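Side-chain contacts in PcyX_EBK42635 (Marine metagenome, PDB 5OWG), which probably reduces biliverdin to phycoerythrobilin by a four-electron, ferredoxin-dependent route, as a member of the ferredoxin-dependent bilin reductases and probably of phage origin: residues V64-V67 / L73-A76; L78-M83 / N174-K179; D94-A97 / V102-A105. All coordinates share one frame; numbering follows the deposited sequence.

Contact 1 of 3, residues V64-V67 / L73-A76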
loop_
_atom_site.group_PDB
_atom_site.type_symbol
_atom_site.label_atom_id
_atom_site.label_comp_id
_atom_site.label_asym_id
_atom_site.label_seq_id
_atom_site.Cartn_x
_atom_site.Cartn_y
_atom_site.Cartn_z
ATOM N N VAL A 64 5.195 5.222 -5.105
ATOM C CA VAL A 64 5.233 5.265 -6.563
ATOM C C VAL A 64 6.651 5.600 -7.002
ATOM O O VAL A 64 7.239 6.576 -6.523
ATOM C CB VAL A 64 4.240 6.297 -7.133
ATOM C CG1 VAL A 64 4.288 6.321 -8.661
ATOM C CG2 VAL A 64 2.833 5.997 -6.654
ATOM N N VAL A 65 7.192 4.795 -7.913
ATOM C CA VAL A 65 8.498 5.040 -8.517
ATOM C C VAL A 65 8.270 5.272 -10.005
ATOM O O VAL A 65 7.932 4.336 -10.740
ATOM C CB VAL A 65 9.474 3.879 -8.286
ATOM C CG1 VAL A 65 10.835 4.198 -8.891
ATOM C CG2 VAL A 65 9.609 3.578 -6.801
ATOM N N ASP A 66 8.452 6.512 -10.447
ATOM C CA ASP A 66 8.266 6.896 -11.845
ATOM C C ASP A 66 9.651 7.106 -12.457
ATOM O O ASP A 66 10.216 8.201 -12.393
ATOM C CB ASP A 66 7.398 8.152 -11.953
ATOM C CG ASP A 66 6.987 8.459 -13.381
ATOM O OD1 ASP A 66 7.823 8.295 -14.294
ATOM O OD2 ASP A 66 5.824 8.862 -13.591
ATOM N N VAL A 67 10.196 6.046 -13.057
ATOM C CA VAL A 67 11.515 6.105 -13.681
ATOM C C VAL A 67 11.441 5.571 -15.106
ATOM O O VAL A 67 11.947 4.484 -15.407
ATOM C CB VAL A 67 12.558 5.332 -12.848
ATOM C CG1 VAL A 67 12.798 6.031 -11.516
ATOM C CG2 VAL A 67 12.115 3.894 -12.606
ATOM N N LEU A 73 11.282 2.018 -16.108
ATOM C CA LEU A 73 10.246 1.269 -15.411
ATOM C C LEU A 73 9.308 2.219 -14.666
ATOM O O LEU A 73 9.480 3.440 -14.663
ATOM C CB LEU A 73 10.865 0.250 -14.447
ATOM C CG LEU A 73 11.607 -0.935 -15.075
ATOM C CD1 LEU A 73 12.105 -1.873 -13.988
ATOM C CD2 LEU A 73 10.733 -1.698 -16.066
ATOM N N TRP A 74 8.305 1.619 -14.030
ATOM C CA TRP A 74 7.248 2.345 -13.332
ATOM C C TRP A 74 6.558 1.343 -12.427
ATOM O O TRP A 74 6.029 0.338 -12.912
ATOM C CB TRP A 74 6.243 2.961 -14.307
ATOM C CG TRP A 74 5.284 3.921 -13.656
ATOM C CD1 TRP A 74 5.334 5.283 -13.708
ATOM C CD2 TRP A 74 4.137 3.593 -12.856
ATOM N NE1 TRP A 74 4.295 5.824 -12.994
ATOM C CE2 TRP A 74 3.545 4.809 -12.459
ATOM C CE3 TRP A 74 3.554 2.392 -12.436
ATOM C CZ2 TRP A 74 2.400 4.860 -11.666
ATOM C CZ3 TRP A 74 2.418 2.445 -11.645
ATOM C CH2 TRP A 74 1.853 3.671 -11.270
ATOM N N MET A 75 6.562 1.607 -11.125
ATOM C CA MET A 75 5.966 0.692 -10.169
ATOM C C MET A 75 5.154 1.491 -9.165
ATOM O O MET A 75 5.309 2.707 -9.031
ATOM C CB MET A 75 7.038 -0.151 -9.459
ATOM C CG MET A 75 7.628 0.463 -8.192
ATOM S SD MET A 75 6.607 0.317 -6.706
ATOM C CE MET A 75 6.422 -1.457 -6.555
ATOM N N ALA A 76 4.276 0.787 -8.458
ATOM C CA ALA A 76 3.473 1.409 -7.421
ATOM C C ALA A 76 3.168 0.377 -6.349
ATOM O O ALA A 76 3.026 -0.816 -6.631
ATOM C CB ALA A 76 2.174 1.996 -7.984
HETATM O O HOH W 1 3.609 8.010 -12.107
#

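Contact 2 of 3, residues L78-M83 / N174-K179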
loop_
_atom_site.group_PDB
_atom_site.type_symbol
_atom_site.label_atom_id
_atom_site.label_comp_id
_atom_site.label_asym_id
_atom_site.label_seq_id
_atom_site.Cartn_x
_atom_site.Cartn_y
_atom_site.Cartn_z
ATOM N N LEU A 78 0.688 0.047 -2.697
ATOM C CA LEU A 78 -0.398 0.643 -1.929
ATOM C C LEU A 78 -0.839 -0.353 -0.870
ATOM O O LEU A 78 -1.216 -1.483 -1.197
ATOM C CB LEU A 78 -1.570 1.033 -2.836
ATOM C CG LEU A 78 -2.766 1.705 -2.155
ATOM C CD1 LEU A 78 -2.385 3.051 -1.553
ATOM C CD2 LEU A 78 -3.909 1.874 -3.139
ATOM N N CYS A 79 -0.795 0.069 0.392
ATOM C CA CYS A 79 -1.132 -0.797 1.511
ATOM C C CYS A 79 -1.934 -0.006 2.532
ATOM O O CYS A 79 -1.678 1.179 2.761
ATOM C CB CYS A 79 0.119 -1.374 2.179
ATOM S SG CYS A 79 -0.244 -2.645 3.391
ATOM N N LEU A 80 -2.907 -0.678 3.148
ATOM C CA LEU A 80 -3.756 -0.074 4.169
ATOM C C LEU A 80 -3.812 -0.988 5.383
ATOM O O LEU A 80 -4.227 -2.146 5.272
ATOM C CB LEU A 80 -5.171 0.180 3.640
ATOM C CG LEU A 80 -5.466 1.546 3.015
ATOM C CD1 LEU A 80 -4.818 1.686 1.646
ATOM C CD2 LEU A 80 -6.970 1.780 2.922
ATOM N N PHE A 81 -3.403 -0.463 6.544
ATOM C CA PHE A 81 -3.544 -1.163 7.816
ATOM C C PHE A 81 -4.715 -0.583 8.598
ATOM O O PHE A 81 -4.775 0.642 8.776
ATOM C CB PHE A 81 -2.270 -1.039 8.646
ATOM C CG PHE A 81 -1.146 -1.924 8.187
ATOM C CD1 PHE A 81 -1.103 -3.260 8.554
ATOM C CD2 PHE A 81 -0.118 -1.416 7.411
ATOM C CE1 PHE A 81 -0.066 -4.074 8.143
ATOM C CE2 PHE A 81 0.924 -2.226 6.998
ATOM C CZ PHE A 81 0.949 -3.556 7.363
ATOM N N PRO A 82 -5.658 -1.388 9.086
ATOM C CA PRO A 82 -6.733 -0.840 9.922
ATOM C C PRO A 82 -6.227 -0.468 11.310
ATOM O O PRO A 82 -5.089 -0.749 11.690
ATOM C CB PRO A 82 -7.755 -1.978 9.984
ATOM C CG PRO A 82 -6.960 -3.211 9.738
ATOM C CD PRO A 82 -5.878 -2.814 8.779
ATOM N N MET A 83 -7.103 0.181 12.076
ATOM C CA MET A 83 -6.758 0.613 13.423
ATOM C C MET A 83 -6.695 -0.592 14.365
ATOM O O MET A 83 -7.126 -1.702 14.038
ATOM C CB MET A 83 -7.764 1.657 13.918
ATOM C CG MET A 83 -7.316 2.483 15.124
ATOM S SD MET A 83 -5.736 3.318 14.880
ATOM C CE MET A 83 -6.153 4.441 13.551
ATOM N N ASN A 174 -12.234 1.840 -2.785
ATOM C CA ASN A 174 -13.403 2.589 -2.332
ATOM C C ASN A 174 -14.294 1.732 -1.444
ATOM O O ASN A 174 -14.873 2.224 -0.469
ATOM C CB ASN A 174 -14.191 3.103 -3.541
ATOM C CG ASN A 174 -14.553 4.571 -3.427
ATOM O OD1 ASN A 174 -14.585 5.137 -2.333
ATOM N ND2 ASN A 174 -14.836 5.196 -4.565
ATOM N N ASN A 175 -14.416 0.442 -1.764
ATOM C CA ASN A 175 -15.228 -0.458 -0.954
ATOM C C ASN A 175 -14.508 -0.906 0.313
ATOM O O ASN A 175 -15.167 -1.185 1.322
ATOM C CB ASN A 175 -15.643 -1.676 -1.781
ATOM C CG ASN A 175 -16.898 -1.425 -2.589
ATOM O OD1 ASN A 175 -18.007 -1.607 -2.093
ATOM N ND2 ASN A 175 -16.730 -1.001 -3.837
ATOM N N TYR A 176 -13.176 -0.990 0.285
ATOM C CA TYR A 176 -12.435 -1.338 1.494
ATOM C C TYR A 176 -12.558 -0.239 2.540
ATOM O O TYR A 176 -12.790 -0.513 3.724
ATOM C CB TYR A 176 -10.963 -1.589 1.161
ATOM C CG TYR A 176 -10.094 -1.825 2.382
ATOM C CD1 TYR A 176 -9.922 -3.103 2.901
ATOM C CD2 TYR A 176 -9.448 -0.769 3.017
ATOM C CE1 TYR A 176 -9.130 -3.324 4.014
ATOM C CE2 TYR A 176 -8.656 -0.979 4.134
ATOM C CZ TYR A 176 -8.502 -2.259 4.626
ATOM O OH TYR A 176 -7.716 -2.480 5.734
ATOM N N ILE A 177 -12.401 1.016 2.118
ATOM C CA ILE A 177 -12.465 2.143 3.043
ATOM C C ILE A 177 -13.839 2.236 3.686
ATOM O O ILE A 177 -13.984 2.785 4.785
ATOM C CB ILE A 177 -12.091 3.441 2.296
ATOM C CG1 ILE A 177 -10.637 3.365 1.817
ATOM C CG2 ILE A 177 -12.286 4.662 3.184
ATOM C CD1 ILE A 177 -10.229 4.458 0.849
ATOM N N ASP A 178 -14.866 1.703 3.023
ATOM C CA ASP A 178 -16.221 1.761 3.560
ATOM C C ASP A 178 -16.486 0.622 4.540
ATOM O O ASP A 178 -16.961 0.853 5.657
ATOM C CB ASP A 178 -17.230 1.725 2.411
ATOM C CG ASP A 178 -18.650 1.461 2.884
ATOM O OD1 ASP A 178 -18.965 1.771 4.052
ATOM O OD2 ASP A 178 -19.450 0.930 2.087
ATOM N N LYS A 179 -16.196 -0.616 4.139
ATOM C CA LYS A 179 -16.579 -1.764 4.953
ATOM C C LYS A 179 -15.680 -1.946 6.169
ATOM O O LYS A 179 -16.133 -2.483 7.186
ATOM C CB LYS A 179 -16.568 -3.033 4.103
ATOM C CG LYS A 179 -17.568 -3.014 2.958
ATOM C CD LYS A 179 -17.453 -4.257 2.090
ATOM C CE LYS A 179 -18.478 -4.252 0.963
ATOM N NZ LYS A 179 -19.879 -4.240 1.467
#

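Contact 3 of 3, residues D94-A97 / V102-A105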
loop_
_atom_site.group_PDB
_atom_site.type_symbol
_atom_site.label_atom_id
_atom_site.label_comp_id
_atom_site.label_asym_id
_atom_site.label_seq_id
_atom_site.Cartn_x
_atom_site.Cartn_y
_atom_site.Cartn_z
ATOM N N ASP A 94 0.129 -4.201 -5.480
ATOM C CA ASP A 94 1.496 -4.022 -5.952
ATOM C C ASP A 94 1.530 -4.327 -7.439
ATOM O O ASP A 94 1.148 -5.425 -7.860
ATOM C CB ASP A 94 2.471 -4.921 -5.187
ATOM C CG ASP A 94 2.591 -4.539 -3.724
ATOM O OD1 ASP A 94 2.895 -3.362 -3.443
ATOM O OD2 ASP A 94 2.375 -5.414 -2.860
ATOM N N ILE A 95 1.979 -3.356 -8.229
ATOM C CA ILE A 95 2.076 -3.494 -9.675
ATOM C C ILE A 95 3.448 -3.000 -10.111
ATOM O O ILE A 95 3.849 -1.881 -9.770
ATOM C CB ILE A 95 0.952 -2.722 -10.402
ATOM C CG1 ILE A 95 0.801 -3.224 -11.838
ATOM C CG2 ILE A 95 1.195 -1.213 -10.378
ATOM C CD1 ILE A 95 -0.062 -4.451 -11.941
ATOM N N ILE A 96 4.179 -3.848 -10.830
ATOM C CA ILE A 96 5.407 -3.459 -11.513
ATOM C C ILE A 96 5.235 -3.793 -12.986
ATOM O O ILE A 96 4.935 -4.939 -13.338
ATOM C CB ILE A 96 6.648 -4.162 -10.931
ATOM C CG1 ILE A 96 7.888 -3.884 -11.793
ATOM C CG2 ILE A 96 6.417 -5.663 -10.828
ATOM C CD1 ILE A 96 8.223 -2.412 -11.956
ATOM N N ALA A 97 5.427 -2.793 -13.841
ATOM C CA ALA A 97 5.241 -2.969 -15.273
ATOM C C ALA A 97 6.296 -2.182 -16.027
ATOM O O ALA A 97 7.003 -2.725 -16.882
ATOM C CB ALA A 97 3.845 -2.514 -15.700
ATOM N N VAL A 102 3.379 -5.638 -18.299
ATOM C CA VAL A 102 3.133 -5.739 -16.864
ATOM C C VAL A 102 3.766 -7.038 -16.384
ATOM O O VAL A 102 3.240 -8.128 -16.631
ATOM C CB VAL A 102 1.633 -5.694 -16.540
ATOM C CG1 VAL A 102 1.405 -5.812 -15.036
ATOM C CG2 VAL A 102 1.014 -4.413 -17.071
ATOM N N THR A 103 4.899 -6.921 -15.688
ATOM C CA THR A 103 5.632 -8.104 -15.251
ATOM C C THR A 103 5.055 -8.685 -13.965
ATOM O O THR A 103 4.893 -9.905 -13.852
ATOM C CB THR A 103 7.108 -7.761 -15.049
ATOM O OG1 THR A 103 7.246 -6.876 -13.930
ATOM C CG2 THR A 103 7.676 -7.091 -16.290
ATOM N N GLY A 104 4.750 -7.836 -12.999
ATOM C CA GLY A 104 4.244 -8.297 -11.713
ATOM C C GLY A 104 2.984 -7.564 -11.312
ATOM O O GLY A 104 2.845 -6.365 -11.549
ATOM N N ALA A 105 2.064 -8.304 -10.695
ATOM C CA ALA A 105 0.808 -7.745 -10.214
ATOM C C ALA A 105 0.355 -8.548 -9.005
ATOM O O ALA A 105 0.369 -9.782 -9.040
ATOM C CB ALA A 105 -0.269 -7.771 -11.304
#

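Contact 1 of 3, residues V64-V67 / L73-A76
Val64-Val67 and Leu73-Ala76 pair as the two arms of an antiparallel beta hairpin, near the turn that joins strands 57-67 and 73-82 of the central sheet. The short segments run at 172° to each other. Val65 and Met75 form the regular hydrogen-bonded pair: Val65 N reaches Met75 O at 3.0 Å, and Met75 N returns to Val65 O at 3.1 Å. Nearer the turn the pairing of Val67 with Leu73 is less regular: both bonds are bent, and that from Val67 N is weak.

The side chains of Val64, Asp66, Trp74 and Ala76 share the face covered by helix 14-28. With CG anti to the backbone N (chi1 -169°), the indole of Trp74 lies across the neighbouring strand. Val65 O sits 3.9 Å above one face of the Trp74 ring, toward its rim, while Val64 CG1 approaches CZ2 of Trp74 obliquely at 3.8 Å. Asp66 OD2 comes to the ring edge, its carboxylate turned 74° from the indole plane. A water lies between the two, donating to Asp66 OD2 at 2.8 Å; it appears to accept from Trp74 NE1, at a rather short distance, which would give the buried indole N-H a polar partner.

On the face bearing Val65, Val67, Leu73 and Met75, Val65 CB rests 3.9 Å from Met75 CG, and Val65, Val67 and Leu73 all touch Leu216. Branched valines suit the extended backbone and fill both faces, as expected of a two-stranded hairpin inside the alpha/beta/alpha sandwich of the bilin reductase family.

Contact 2 of 3, residues L78-M83 / N174-K179
A chi1 of 174° swings the Tyr176 ring away from its backbone N and off helix 161-179, toward Leu80 on strand 73-82. Leu80 answers with chi1 at -92°, well off a staggered position, and this rotation, together with the bend at chi2, brings CD2 obliquely to CE2 and CD2 of the ring. The two side chains run antiparallel alongside one another, and the leucine's CB and CD2 both lie along the CD2-CE2 side of the phenol. Leu80 CD2 is 3.5 Å from Tyr176 CE2, and Leu80 CB is 3.7 Å from the same ring carbon.

Ile177 extends the apolar patch. Its CB does not point straight at the strand, but Ile177 CG1 leans in to 4.1 Å from Leu80 CD2. The same isoleucine touches Val24 and Asn28 of helix 14-28 and thereby ties the two helices together over the sheet. The far end of the tyrosine stands roughly perpendicular to the side chain of Pro82, with Pro82 CD 3.6 Å from Tyr176 OH. Proline puts ring carbons beside the phenol end and has no N-H needing a partner.

The axes of segments 78-82 and 174-179 run almost parallel, 7° apart and separated by 10.9 Å, a spacing that the side chains of Leu80 and Tyr176 fill between them. Phe109 meets the tyrosine ring edge-to-face.

No hydrogen bond joins strand to helix here, so cohesion across the interface is by dispersion and exclusion of water. The phenol oxygen at the Pro82 end is hydrogen-bonded to Pro89 O, which satisfies the hydroxyl and fixes the reach of the ring without spending a bond on Leu80 or Pro82.

Contact 3 of 3, residues D94-A97 / V102-A105
Ile95 leans over Val102 in the turn and over Gly104 and Ala105 at the start of strand 104-110. From CB, the chi1 of -162° sends CG1 away from the backbone N and toward that strand, where it lies 3.8 Å from Gly104 O. CD1 then turns to finish among three partners: Gly104 O, Val102 CG1 at 3.7 Å, and Ala105 CB at 3.4 Å, closer than carbons usually pack. Even alanine's single methyl is thus pressed closely by the tip of the isoleucine.

Next to this, strands 90-96 and 104-110 meet in a hairpin with a classic beta bulge, Thr103 and Gly104 both facing Ile96. Ile96 O takes a nearly straight bond from Gly104 N (2.9 Å, 174°), a weak one from Thr103 N, and a third from Thr103 OG1 at 3.1 Å. The hydroxyl comes from well above the carbonyl plane, 63° out of it, while Gly104 N lies in that plane. Threonine thus serves the bulge with both its N-H and its side chain. Glycine, bare of a side chain, leaves room for Ile96 CG2, which stands 3.5 Å from Gly104 N. Toward the turn, Ala97 CB packs 3.7 Å from Val102 CG2.

In the fold
All three contacts belong to one antiparallel sheet. Contacts 1 and 3, centres about 10 Å apart, lie in hairpins whose inner strands, 73-82 and 90-96, are neighbours and touch directly: Ala76 N lies 3.0 Å from Ile95 O, a probable hydrogen bond, and Met75 CB packs 3.6 Å from Ile96 CD1. Contact 2 lies farther along strand 73-82, its centre about 22 Å from that of contact 1 and 21 Å from that of contact 3, across the chain's centre; in sequence, contact 3 falls between its two segments. In relatives the bilin binds between the sheet and the last helices, here probably 189-204 and 220-229. Cys79 and Phe81 face that side, touching Phe232; Leu80 faces the other.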